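Local coordinates for tail fiber protein (Pseudomonas aeruginosa, PDB 6CL6) that forms the trimeric receptor-binding fiber of an R-type pyocin, a contractile injection system, and probably recognises the surface of target bacteria, at residues A[126-137]-A[146-156]; A[188-196]-A[205-213]. All blocks are in the same frame, centred on the assembly; numbering follows the deposited sequence.

Contact 1: A[126-137]-A[146-156]; sequences FTKEADGELPGG and SGWWSQSFTAQ. With EDO (1,2-ethanediol), chain K.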
loop_
_atom_site.group_PDB
_atom_site.type_symbol
_atom_site.label_atom_id
_atom_site.label_comp_id
_atom_site.label_asym_id
_atom_site.label_seq_id
_atom_site.Cartn_x
_atom_site.Cartn_y
_atom_site.Cartn_z
ATOM N N PHE A 126 11.328 -36.379 -25.700
ATOM C CA PHE A 126 10.199 -35.478 -25.483
ATOM C C PHE A 126 9.487 -35.300 -26.816
ATOM O O PHE A 126 10.079 -34.790 -27.779
ATOM C CB PHE A 126 10.684 -34.132 -24.931
ATOM C CG PHE A 126 10.956 -34.152 -23.468
ATOM C CD1 PHE A 126 12.171 -34.563 -22.983
ATOM C CD2 PHE A 126 9.976 -33.768 -22.565
ATOM C CE1 PHE A 126 12.416 -34.597 -21.624
ATOM C CE2 PHE A 126 10.223 -33.812 -21.216
ATOM C CZ PHE A 126 11.449 -34.227 -20.754
ATOM N N THR A 127 8.228 -35.710 -26.884
ATOM C CA THR A 127 7.547 -35.837 -28.162
ATOM C C THR A 127 6.622 -34.657 -28.397
ATOM O O THR A 127 6.209 -33.963 -27.469
ATOM C CB THR A 127 6.763 -37.150 -28.233
ATOM O OG1 THR A 127 5.944 -37.329 -27.085
ATOM C CG2 THR A 127 7.705 -38.349 -28.344
ATOM N N LYS A 128 6.295 -34.429 -29.681
ATOM C CA LYS A 128 5.421 -33.325 -30.023
ATOM C C LYS A 128 3.963 -33.595 -29.672
ATOM O O LYS A 128 3.202 -32.637 -29.436
ATOM C CB LYS A 128 5.606 -32.994 -31.500
ATOM C CG LYS A 128 6.822 -32.070 -31.696
ATOM C CD LYS A 128 7.058 -31.701 -33.134
ATOM C CE LYS A 128 8.133 -30.622 -33.218
ATOM N NZ LYS A 128 8.399 -30.256 -34.621
ATOM N N GLU A 129 3.578 -34.859 -29.571
ATOM C CA GLU A 129 2.340 -35.250 -28.934
ATOM C C GLU A 129 2.619 -35.560 -27.465
ATOM O O GLU A 129 3.668 -36.085 -27.129
ATOM C CB GLU A 129 1.715 -36.463 -29.617
ATOM C CG GLU A 129 1.234 -36.155 -31.034
ATOM C CD GLU A 129 0.529 -37.356 -31.665
ATOM O OE1 GLU A 129 0.950 -38.507 -31.399
ATOM O OE2 GLU A 129 -0.451 -37.146 -32.411
ATOM N N ALA A 130 1.677 -35.182 -26.603
ATOM C CA ALA A 130 1.809 -35.452 -25.184
ATOM C C ALA A 130 1.953 -36.958 -24.948
ATOM O O ALA A 130 1.433 -37.775 -25.712
ATOM C CB ALA A 130 0.610 -34.931 -24.423
ATOM N N ASP A 131 2.663 -37.309 -23.877
ATOM C CA ASP A 131 2.789 -38.702 -23.493
ATOM C C ASP A 131 1.440 -39.305 -23.195
ATOM O O ASP A 131 1.257 -40.502 -23.400
ATOM C CB ASP A 131 3.702 -38.853 -22.273
ATOM C CG ASP A 131 5.150 -38.635 -22.603
ATOM O OD1 ASP A 131 5.586 -37.476 -22.571
ATOM O OD2 ASP A 131 5.857 -39.617 -22.906
ATOM N N GLY A 132 0.494 -38.509 -22.706
ATOM C CA GLY A 132 -0.816 -39.035 -22.343
ATOM C C GLY A 132 -1.718 -37.991 -21.725
ATOM O O GLY A 132 -1.284 -36.895 -21.342
ATOM N N GLU A 133 -2.993 -38.346 -21.677
ATOM C CA GLU A 133 -3.996 -37.616 -20.912
ATOM C C GLU A 133 -4.076 -38.235 -19.527
ATOM O O GLU A 133 -4.140 -39.455 -19.399
ATOM C CB GLU A 133 -5.347 -37.673 -21.605
ATOM C CG GLU A 133 -5.395 -36.881 -22.870
ATOM C CD GLU A 133 -5.627 -35.410 -22.607
ATOM O OE1 GLU A 133 -6.333 -35.089 -21.624
ATOM O OE2 GLU A 133 -5.099 -34.581 -23.377
ATOM N N LEU A 134 -4.047 -37.402 -18.506
ATOM C CA LEU A 134 -4.157 -37.891 -17.143
ATOM C C LEU A 134 -5.624 -38.156 -16.821
ATOM O O LEU A 134 -6.445 -37.247 -16.939
ATOM C CB LEU A 134 -3.580 -36.891 -16.160
ATOM C CG LEU A 134 -2.098 -36.611 -16.315
ATOM C CD1 LEU A 134 -1.702 -35.373 -15.526
ATOM C CD2 LEU A 134 -1.274 -37.785 -15.882
ATOM N N PRO A 135 -5.975 -39.356 -16.387
ATOM C CA PRO A 135 -7.344 -39.630 -15.928
ATOM C C PRO A 135 -7.568 -39.043 -14.548
ATOM O O PRO A 135 -6.725 -38.292 -14.051
ATOM C CB PRO A 135 -7.391 -41.155 -15.903
ATOM C CG PRO A 135 -6.011 -41.555 -15.551
ATOM C CD PRO A 135 -5.113 -40.556 -16.263
ATOM N N GLY A 136 -8.689 -39.396 -13.921
ATOM C CA GLY A 136 -8.890 -39.069 -12.522
ATOM C C GLY A 136 -8.026 -39.929 -11.621
ATOM O O GLY A 136 -7.409 -40.905 -12.026
ATOM N N GLY A 137 -7.963 -39.529 -10.360
ATOM C CA GLY A 137 -7.310 -40.344 -9.342
ATOM C C GLY A 137 -5.799 -40.421 -9.375
ATOM O O GLY A 137 -5.226 -41.234 -8.632
ATOM N N SER A 146 10.428 -39.023 -17.433
ATOM C CA SER A 146 10.458 -37.785 -18.213
ATOM C C SER A 146 9.378 -37.769 -19.274
ATOM O O SER A 146 9.094 -38.785 -19.899
ATOM C CB SER A 146 11.827 -37.628 -18.870
ATOM O OG SER A 146 12.823 -37.377 -17.950
ATOM N N GLY A 147 8.794 -36.602 -19.492
ATOM C CA GLY A 147 7.733 -36.447 -20.482
ATOM C C GLY A 147 6.804 -35.298 -20.139
ATOM O O GLY A 147 7.089 -34.474 -19.265
ATOM N N TRP A 148 5.707 -35.223 -20.867
ATOM C CA TRP A 148 4.699 -34.247 -20.523
ATOM C C TRP A 148 3.317 -34.867 -20.709
ATOM O O TRP A 148 3.093 -35.655 -21.623
ATOM C CB TRP A 148 4.814 -32.941 -21.318
ATOM C CG TRP A 148 4.776 -33.036 -22.799
ATOM C CD1 TRP A 148 5.685 -33.646 -23.597
ATOM C CD2 TRP A 148 3.807 -32.459 -23.670
ATOM N NE1 TRP A 148 5.338 -33.491 -24.915
ATOM C CE2 TRP A 148 4.189 -32.764 -24.988
ATOM C CE3 TRP A 148 2.648 -31.703 -23.465
ATOM C CZ2 TRP A 148 3.465 -32.350 -26.083
ATOM C CZ3 TRP A 148 1.925 -31.290 -24.546
ATOM C CH2 TRP A 148 2.331 -31.635 -25.844
ATOM N N TRP A 149 2.395 -34.451 -19.851
ATOM C CA TRP A 149 1.066 -35.017 -19.757
ATOM C C TRP A 149 0.043 -33.902 -19.573
ATOM O O TRP A 149 0.332 -32.860 -18.971
ATOM C CB TRP A 149 0.959 -36.015 -18.592
ATOM C CG TRP A 149 1.627 -37.293 -18.801
ATOM C CD1 TRP A 149 1.057 -38.456 -19.209
ATOM C CD2 TRP A 149 3.017 -37.580 -18.595
ATOM N NE1 TRP A 149 2.007 -39.438 -19.276
ATOM C CE2 TRP A 149 3.220 -38.917 -18.924
ATOM C CE3 TRP A 149 4.102 -36.834 -18.162
ATOM C CZ2 TRP A 149 4.486 -39.530 -18.837
ATOM C CZ3 TRP A 149 5.347 -37.422 -18.089
ATOM C CH2 TRP A 149 5.532 -38.760 -18.439
ATOM N N SER A 150 -1.167 -34.157 -20.055
ATOM C CA SER A 150 -2.241 -33.188 -20.023
ATOM C C SER A 150 -3.367 -33.659 -19.127
ATOM O O SER A 150 -3.865 -34.774 -19.283
ATOM C CB SER A 150 -2.810 -32.946 -21.433
ATOM O OG SER A 150 -3.790 -31.952 -21.429
ATOM N N GLN A 151 -3.788 -32.796 -18.212
ATOM C CA GLN A 151 -5.001 -33.014 -17.438
ATOM C C GLN A 151 -6.051 -32.086 -18.023
ATOM O O GLN A 151 -5.981 -30.857 -17.853
ATOM C CB GLN A 151 -4.794 -32.748 -15.945
ATOM C CG GLN A 151 -6.072 -32.847 -15.111
ATOM C CD GLN A 151 -6.775 -34.201 -15.274
ATOM O OE1 GLN A 151 -7.725 -34.341 -16.040
ATOM N NE2 GLN A 151 -6.281 -35.209 -14.558
ATOM N N SER A 152 -7.001 -32.665 -18.729
ATOM C CA SER A 152 -8.025 -31.894 -19.419
ATOM C C SER A 152 -9.237 -31.606 -18.558
ATOM O O SER A 152 -10.146 -30.913 -19.014
ATOM C CB SER A 152 -8.412 -32.625 -20.696
ATOM O OG SER A 152 -7.266 -32.763 -21.532
ATOM N N PHE A 153 -9.277 -32.098 -17.321
ATOM C CA PHE A 153 -10.476 -31.988 -16.503
ATOM C C PHE A 153 -10.124 -31.503 -15.107
ATOM O O PHE A 153 -9.421 -32.183 -14.372
ATOM C CB PHE A 153 -11.207 -33.337 -16.423
ATOM C CG PHE A 153 -11.744 -33.814 -17.731
ATOM C CD1 PHE A 153 -10.954 -34.565 -18.577
ATOM C CD2 PHE A 153 -13.056 -33.492 -18.120
ATOM C CE1 PHE A 153 -11.439 -35.010 -19.796
ATOM C CE2 PHE A 153 -13.549 -33.914 -19.339
ATOM C CZ PHE A 153 -12.737 -34.678 -20.183
ATOM N N THR A 154 -10.630 -30.333 -14.740
ATOM C CA THR A 154 -10.429 -29.850 -13.381
ATOM C C THR A 154 -10.932 -30.852 -12.346
ATOM O O THR A 154 -10.297 -31.040 -11.315
ATOM C CB THR A 154 -11.102 -28.488 -13.234
ATOM O OG1 THR A 154 -10.294 -27.504 -13.914
ATOM C CG2 THR A 154 -11.265 -28.092 -11.784
ATOM N N ALA A 155 -12.066 -31.524 -12.614
ATOM C CA ALA A 155 -12.593 -32.487 -11.671
ATOM C C ALA A 155 -11.659 -33.683 -11.493
ATOM O O ALA A 155 -11.713 -34.348 -10.456
ATOM C CB ALA A 155 -13.979 -32.983 -12.103
ATOM N N GLN A 156 -10.828 -33.986 -12.484
ATOM C CA GLN A 156 -9.857 -35.061 -12.327
ATOM C C GLN A 156 -8.595 -34.594 -11.592
ATOM O O GLN A 156 -7.919 -35.422 -10.966
ATOM C CB GLN A 156 -9.507 -35.657 -13.698
ATOM C CG GLN A 156 -10.726 -36.409 -14.314
ATOM C CD GLN A 156 -10.433 -37.109 -15.627
ATOM O OE1 GLN A 156 -11.090 -38.041 -15.958
ATOM N NE2 GLN A 156 -9.451 -36.631 -16.376
HETATM C C1 EDO K . -11.251 -27.969 -17.590
HETATM O O1 EDO K . -11.957 -28.673 -16.552
HETATM C C2 EDO K . -12.267 -27.279 -18.479
HETATM O O2 EDO K . -12.958 -26.290 -17.686
HETATM O O HOH W 1 -7.275 -35.516 -18.966
HETATM O O HOH W 2 -5.626 -31.761 -23.335
HETATM O O HOH W 3 -5.973 -37.186 -11.832
#

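Contact 2: A[188-196]-A[205-213]; sequences YDGESFYFR and PWRRMWHGG. With EDO (1,2-ethanediol), chain K.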
loop_
_atom_site.group_PDB
_atom_site.type_symbol
_atom_site.label_atom_id
_atom_site.label_comp_id
_atom_site.label_asym_id
_atom_site.label_seq_id
_atom_site.Cartn_x
_atom_site.Cartn_y
_atom_site.Cartn_z
ATOM N N TYR A 188 -4.383 -24.435 -16.873
ATOM C CA TYR A 188 -4.972 -24.093 -18.168
ATOM C C TYR A 188 -5.522 -22.675 -18.180
ATOM O O TYR A 188 -5.453 -21.987 -19.205
ATOM C CB TYR A 188 -6.066 -25.108 -18.540
ATOM C CG TYR A 188 -7.416 -24.810 -17.983
ATOM C CD1 TYR A 188 -7.709 -25.025 -16.641
ATOM C CD2 TYR A 188 -8.422 -24.293 -18.802
ATOM C CE1 TYR A 188 -8.972 -24.751 -16.136
ATOM C CE2 TYR A 188 -9.665 -23.989 -18.297
ATOM C CZ TYR A 188 -9.938 -24.227 -16.977
ATOM O OH TYR A 188 -11.189 -23.942 -16.502
ATOM N N ASP A 189 -6.092 -22.221 -17.060
ATOM C CA ASP A 189 -6.641 -20.872 -16.967
ATOM C C ASP A 189 -5.632 -19.840 -16.462
ATOM O O ASP A 189 -6.026 -18.749 -16.023
ATOM C CB ASP A 189 -7.861 -20.860 -16.037
ATOM C CG ASP A 189 -7.518 -21.272 -14.620
ATOM O OD1 ASP A 189 -6.364 -21.685 -14.387
ATOM O OD2 ASP A 189 -8.390 -21.142 -13.730
ATOM N N GLY A 190 -4.349 -20.181 -16.436
ATOM C CA GLY A 190 -3.336 -19.257 -15.969
ATOM C C GLY A 190 -3.394 -18.955 -14.494
ATOM O O GLY A 190 -2.849 -17.942 -14.052
ATOM N N GLU A 191 -4.076 -19.794 -13.712
ATOM C CA GLU A 191 -4.148 -19.578 -12.273
ATOM C C GLU A 191 -2.759 -19.318 -11.738
ATOM O O GLU A 191 -2.543 -18.369 -11.004
ATOM C CB GLU A 191 -4.792 -20.779 -11.565
ATOM C CG GLU A 191 -5.049 -20.530 -10.074
ATOM C CD GLU A 191 -3.817 -20.772 -9.202
ATOM O OE1 GLU A 191 -3.018 -21.681 -9.525
ATOM O OE2 GLU A 191 -3.660 -20.082 -8.177
ATOM N N SER A 192 -1.808 -20.155 -12.115
ATOM C CA SER A 192 -0.382 -19.853 -12.024
ATOM C C SER A 192 0.410 -20.978 -12.687
ATOM O O SER A 192 -0.150 -21.802 -13.412
ATOM C CB SER A 192 0.080 -19.650 -10.584
ATOM O OG SER A 192 1.347 -19.007 -10.620
ATOM N N PHE A 193 1.718 -20.948 -12.467
ATOM C CA PHE A 193 2.734 -21.867 -12.987
ATOM C C PHE A 193 3.499 -22.322 -11.761
ATOM O O PHE A 193 3.852 -21.487 -10.914
ATOM C CB PHE A 193 3.631 -21.145 -14.003
ATOM C CG PHE A 193 4.547 -22.050 -14.797
ATOM C CD1 PHE A 193 5.675 -22.603 -14.245
ATOM C CD2 PHE A 193 4.268 -22.296 -16.143
ATOM C CE1 PHE A 193 6.503 -23.442 -15.016
ATOM C CE2 PHE A 193 5.098 -23.098 -16.896
ATOM C CZ PHE A 193 6.215 -23.658 -16.323
ATOM N N TYR A 194 3.660 -23.643 -11.598
ATOM C CA TYR A 194 4.206 -24.234 -10.390
ATOM C C TYR A 194 5.396 -25.126 -10.681
ATOM O O TYR A 194 5.460 -25.737 -11.747
ATOM C CB TYR A 194 3.174 -25.126 -9.690
ATOM C CG TYR A 194 1.945 -24.390 -9.175
ATOM C CD1 TYR A 194 0.903 -24.039 -10.037
ATOM C CD2 TYR A 194 1.828 -24.071 -7.865
ATOM C CE1 TYR A 194 -0.186 -23.391 -9.578
ATOM C CE2 TYR A 194 0.716 -23.429 -7.382
ATOM C CZ TYR A 194 -0.286 -23.086 -8.240
ATOM O OH TYR A 194 -1.412 -22.437 -7.755
ATOM N N PHE A 195 6.283 -25.276 -9.688
ATOM C CA PHE A 195 7.388 -26.205 -9.865
ATOM C C PHE A 195 7.771 -26.878 -8.540
ATOM O O PHE A 195 7.587 -26.328 -7.453
ATOM C CB PHE A 195 8.589 -25.510 -10.535
ATOM C CG PHE A 195 9.080 -24.332 -9.816
ATOM C CD1 PHE A 195 8.509 -23.082 -10.020
ATOM C CD2 PHE A 195 10.137 -24.446 -8.914
ATOM C CE1 PHE A 195 8.979 -21.960 -9.301
ATOM C CE2 PHE A 195 10.618 -23.344 -8.216
ATOM C CZ PHE A 195 10.033 -22.096 -8.402
ATOM N N ARG A 196 8.303 -28.093 -8.642
ATOM C CA ARG A 196 8.798 -28.803 -7.476
ATOM C C ARG A 196 9.785 -29.873 -7.937
ATOM O O ARG A 196 9.961 -30.130 -9.139
ATOM C CB ARG A 196 7.668 -29.426 -6.643
ATOM C CG ARG A 196 7.055 -30.688 -7.254
ATOM C CD ARG A 196 5.994 -31.347 -6.375
ATOM N NE ARG A 196 5.439 -32.537 -7.041
ATOM C CZ ARG A 196 4.836 -33.543 -6.426
ATOM N NH1 ARG A 196 4.675 -33.536 -5.103
ATOM N NH2 ARG A 196 4.390 -34.586 -7.130
ATOM N N PRO A 205 7.864 -28.966 -1.406
ATOM C CA PRO A 205 6.570 -28.328 -1.688
ATOM C C PRO A 205 6.558 -27.670 -3.039
ATOM O O PRO A 205 7.584 -27.194 -3.529
ATOM C CB PRO A 205 6.428 -27.268 -0.578
ATOM C CG PRO A 205 7.419 -27.656 0.473
ATOM C CD PRO A 205 8.553 -28.330 -0.265
ATOM N N TRP A 206 5.356 -27.610 -3.641
ATOM C CA TRP A 206 5.212 -26.835 -4.873
ATOM C C TRP A 206 5.532 -25.368 -4.584
ATOM O O TRP A 206 5.186 -24.844 -3.520
ATOM C CB TRP A 206 3.800 -26.967 -5.423
ATOM C CG TRP A 206 3.449 -28.284 -6.044
ATOM C CD1 TRP A 206 2.705 -29.293 -5.484
ATOM C CD2 TRP A 206 3.756 -28.702 -7.384
ATOM N NE1 TRP A 206 2.570 -30.332 -6.392
ATOM C CE2 TRP A 206 3.199 -29.981 -7.563
ATOM C CE3 TRP A 206 4.491 -28.132 -8.429
ATOM C CZ2 TRP A 206 3.348 -30.702 -8.755
ATOM C CZ3 TRP A 206 4.628 -28.822 -9.610
ATOM C CH2 TRP A 206 4.063 -30.098 -9.774
ATOM N N ARG A 207 6.237 -24.733 -5.520
ATOM C CA ARG A 207 6.424 -23.294 -5.540
ATOM C C ARG A 207 5.440 -22.700 -6.544
ATOM O O ARG A 207 5.274 -23.219 -7.658
ATOM C CB ARG A 207 7.849 -22.925 -5.915
ATOM C CG ARG A 207 8.888 -23.452 -4.963
ATOM C CD ARG A 207 8.620 -23.002 -3.536
ATOM N NE ARG A 207 9.860 -22.639 -2.858
ATOM C CZ ARG A 207 9.959 -22.405 -1.560
ATOM N NH1 ARG A 207 8.888 -22.509 -0.791
ATOM N NH2 ARG A 207 11.138 -22.078 -1.036
ATOM N N ARG A 208 4.769 -21.645 -6.138
ATOM C CA ARG A 208 3.772 -20.974 -6.963
ATOM C C ARG A 208 4.314 -19.633 -7.440
ATOM O O ARG A 208 4.632 -18.753 -6.626
ATOM C CB ARG A 208 2.476 -20.768 -6.167
ATOM C CG ARG A 208 1.375 -20.152 -7.004
ATOM C CD ARG A 208 0.164 -19.866 -6.149
ATOM N NE ARG A 208 -0.916 -19.339 -6.963
ATOM C CZ ARG A 208 -0.948 -18.093 -7.440
ATOM N NH1 ARG A 208 0.046 -17.273 -7.198
ATOM N NH2 ARG A 208 -1.971 -17.677 -8.175
ATOM N N MET A 209 4.404 -19.475 -8.749
ATOM C CA MET A 209 4.822 -18.193 -9.323
ATOM C C MET A 209 3.844 -17.075 -8.962
ATOM O O MET A 209 2.636 -17.269 -8.989
ATOM C CB MET A 209 4.928 -18.322 -10.843
ATOM C CG MET A 209 5.377 -17.071 -11.562
ATOM S SD MET A 209 5.111 -17.148 -13.360
ATOM C CE MET A 209 6.116 -18.488 -13.890
ATOM N N TRP A 210 4.382 -15.908 -8.606
ATOM C CA TRP A 210 3.603 -14.678 -8.517
ATOM C C TRP A 210 3.552 -14.055 -9.916
ATOM O O TRP A 210 4.596 -13.895 -10.557
ATOM C CB TRP A 210 4.226 -13.664 -7.556
ATOM C CG TRP A 210 4.109 -13.979 -6.110
ATOM C CD1 TRP A 210 5.138 -14.082 -5.212
ATOM C CD2 TRP A 210 2.920 -14.210 -5.386
ATOM N NE1 TRP A 210 4.642 -14.377 -3.964
ATOM C CE2 TRP A 210 3.277 -14.456 -4.045
ATOM C CE3 TRP A 210 1.551 -14.224 -5.732
ATOM C CZ2 TRP A 210 2.330 -14.763 -3.061
ATOM C CZ3 TRP A 210 0.620 -14.499 -4.747
ATOM C CH2 TRP A 210 1.011 -14.758 -3.433
ATOM N N HIS A 211 2.361 -13.683 -10.373
ATOM C CA HIS A 211 2.233 -13.063 -11.675
ATOM C C HIS A 211 1.267 -11.890 -11.622
ATOM O O HIS A 211 0.654 -11.579 -10.589
ATOM C CB HIS A 211 1.831 -14.114 -12.741
ATOM C CG HIS A 211 0.528 -14.780 -12.470
ATOM N ND1 HIS A 211 -0.679 -14.167 -12.706
ATOM C CD2 HIS A 211 0.240 -16.004 -11.985
ATOM C CE1 HIS A 211 -1.657 -14.978 -12.359
ATOM N NE2 HIS A 211 -1.124 -16.104 -11.925
ATOM N N GLY A 212 1.169 -11.203 -12.757
ATOM C CA GLY A 212 0.405 -9.970 -12.855
ATOM C C GLY A 212 -1.080 -10.133 -12.643
ATOM O O GLY A 212 -1.762 -9.154 -12.309
ATOM N N GLY A 213 -1.610 -11.342 -12.833
ATOM C CA GLY A 213 -2.988 -11.592 -12.475
ATOM C C GLY A 213 -3.235 -11.710 -10.981
ATOM O O GLY A 213 -4.379 -11.578 -10.540
HETATM C C1 EDO K . -11.251 -27.969 -17.590
HETATM O O1 EDO K . -11.957 -28.673 -16.552
HETATM C C2 EDO K . -12.267 -27.279 -18.479
HETATM O O2 EDO K . -12.958 -26.290 -17.686
#

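Contact 1: A[126-137]-A[146-156]
The indole of Trp-148 lies against the turn at 127-130 and shows how one tryptophan can be fixed by both edge and face. At its edge, NE1 donates to Thr-127 O (2.7 Å) almost within the ring plane, while over the six-membered ring sits Ala-130 CB, 3.8 Å from the centroid (CH-pi). CG of Trp-148 stands between the backbone N and carbonyl carbon (chi1 57°), which swings the ring over this turn. With Asp-131 they form the close-packed end: its N donates to Trp-148 O, its OD1 accepts from Trp-148 N at 2.8 Å, and its CB rests over the five-membered ring of Trp-149. Asp-131 OD2 salt-bridges Lys-128 of the third subunit. Here the short, weakly bonded strand 132-133 runs parallel to 147-151 and edges a mixed sheet, Glu-133 pairing with Ser-150 and Leu-134 N bonded to Ser-150 O. From Glu-133 onward waters fill in between polar groups. Ser-152 OG donates to Glu-133 OE1 at 2.5 Å, and a water links Glu-133 OE2 with the hydroxyls of Ser-150 and Ser-152. Gln-151 NE2 reaches Pro-135 O from above the carbonyl plane (3.2 Å), and another water bridges Pro-135 O and Gln-156 O.

Contact 2: A[188-196]-A[205-213]
Glu-191 and Arg-208 meet side-on: NE and NH2 converge on OE2, at 3.1 Å and 2.9 Å, from the same face of the carboxylate, whose plane is turned 61° from that of the guanidinium. Ser-192 CB lies over the centre of one guanidinium face. The other carboxylate oxygen, OE1, receives the hydroxyl of Tyr-194 on its syn lone pair, so both oxygens are engaged. Glu-191 N donates to Asp-189 OD1 in an Asx turn, and Arg-167 holds the other oxygen of Asp-189. An extended chain from CG to NE carries Arg-208 slantwise across the Tyr-194 ring, with CB and CG packed against CE2 and the guanidinium nearly perpendicular to the ring. Asp-214 is a second acidic partner of Arg-208 NH2.

His-211 NE2 donates to Glu-191 O (2.8 Å) in a practically straight bond in the imidazole plane, though from above the carbonyl plane. Ser-192 OG donates to Met-209 O at 2.7 Å. At the other end, Arg-196 lies flat over Trp-206, its CD 3.5 Å from the centroid of the five-membered ring and its guanidinium 14° from parallel to the indole. Gln-183 and Asp-141 hold the polar end of Arg-196, while Trp-206 NE1 bonds to Asn-162 O. On the other sheet face, Arg-207 CB rests over one face of the Phe-195 ring, toward its rim, and Arg-207 NE bonds to Gly-190 O of the third subunit. In the backbone, Phe-195 and Arg-207 exchange two bonds as a hydrogen-bonded pair, beside the non-hydrogen-bonded pair Tyr-194 and Arg-208: the ladder of an antiparallel beta hairpin.

From the N terminus, contact 1 comes first: eight residues after 126-137 the chain returns as 146-156, placing strand 132-133 parallel to 147-151 at one border of the six-stranded mixed sheet. Strands 169-177 and 180-187 then extend the sheet, antiparallel, before contact 2 opens at 188-196 and closes the hairpin with 205-213, whose strand 202-208 forms the opposite border within this chain. The two contacts are in series, neither nested nor crossed, with centres about 18 Å apart. They touch where Thr-154 packs against Tyr-188, and one ethanediol, probably from the crystallisation liquor, bonds to both residues. Both contacts also reach the second subunit, tying the sheet into the trimer.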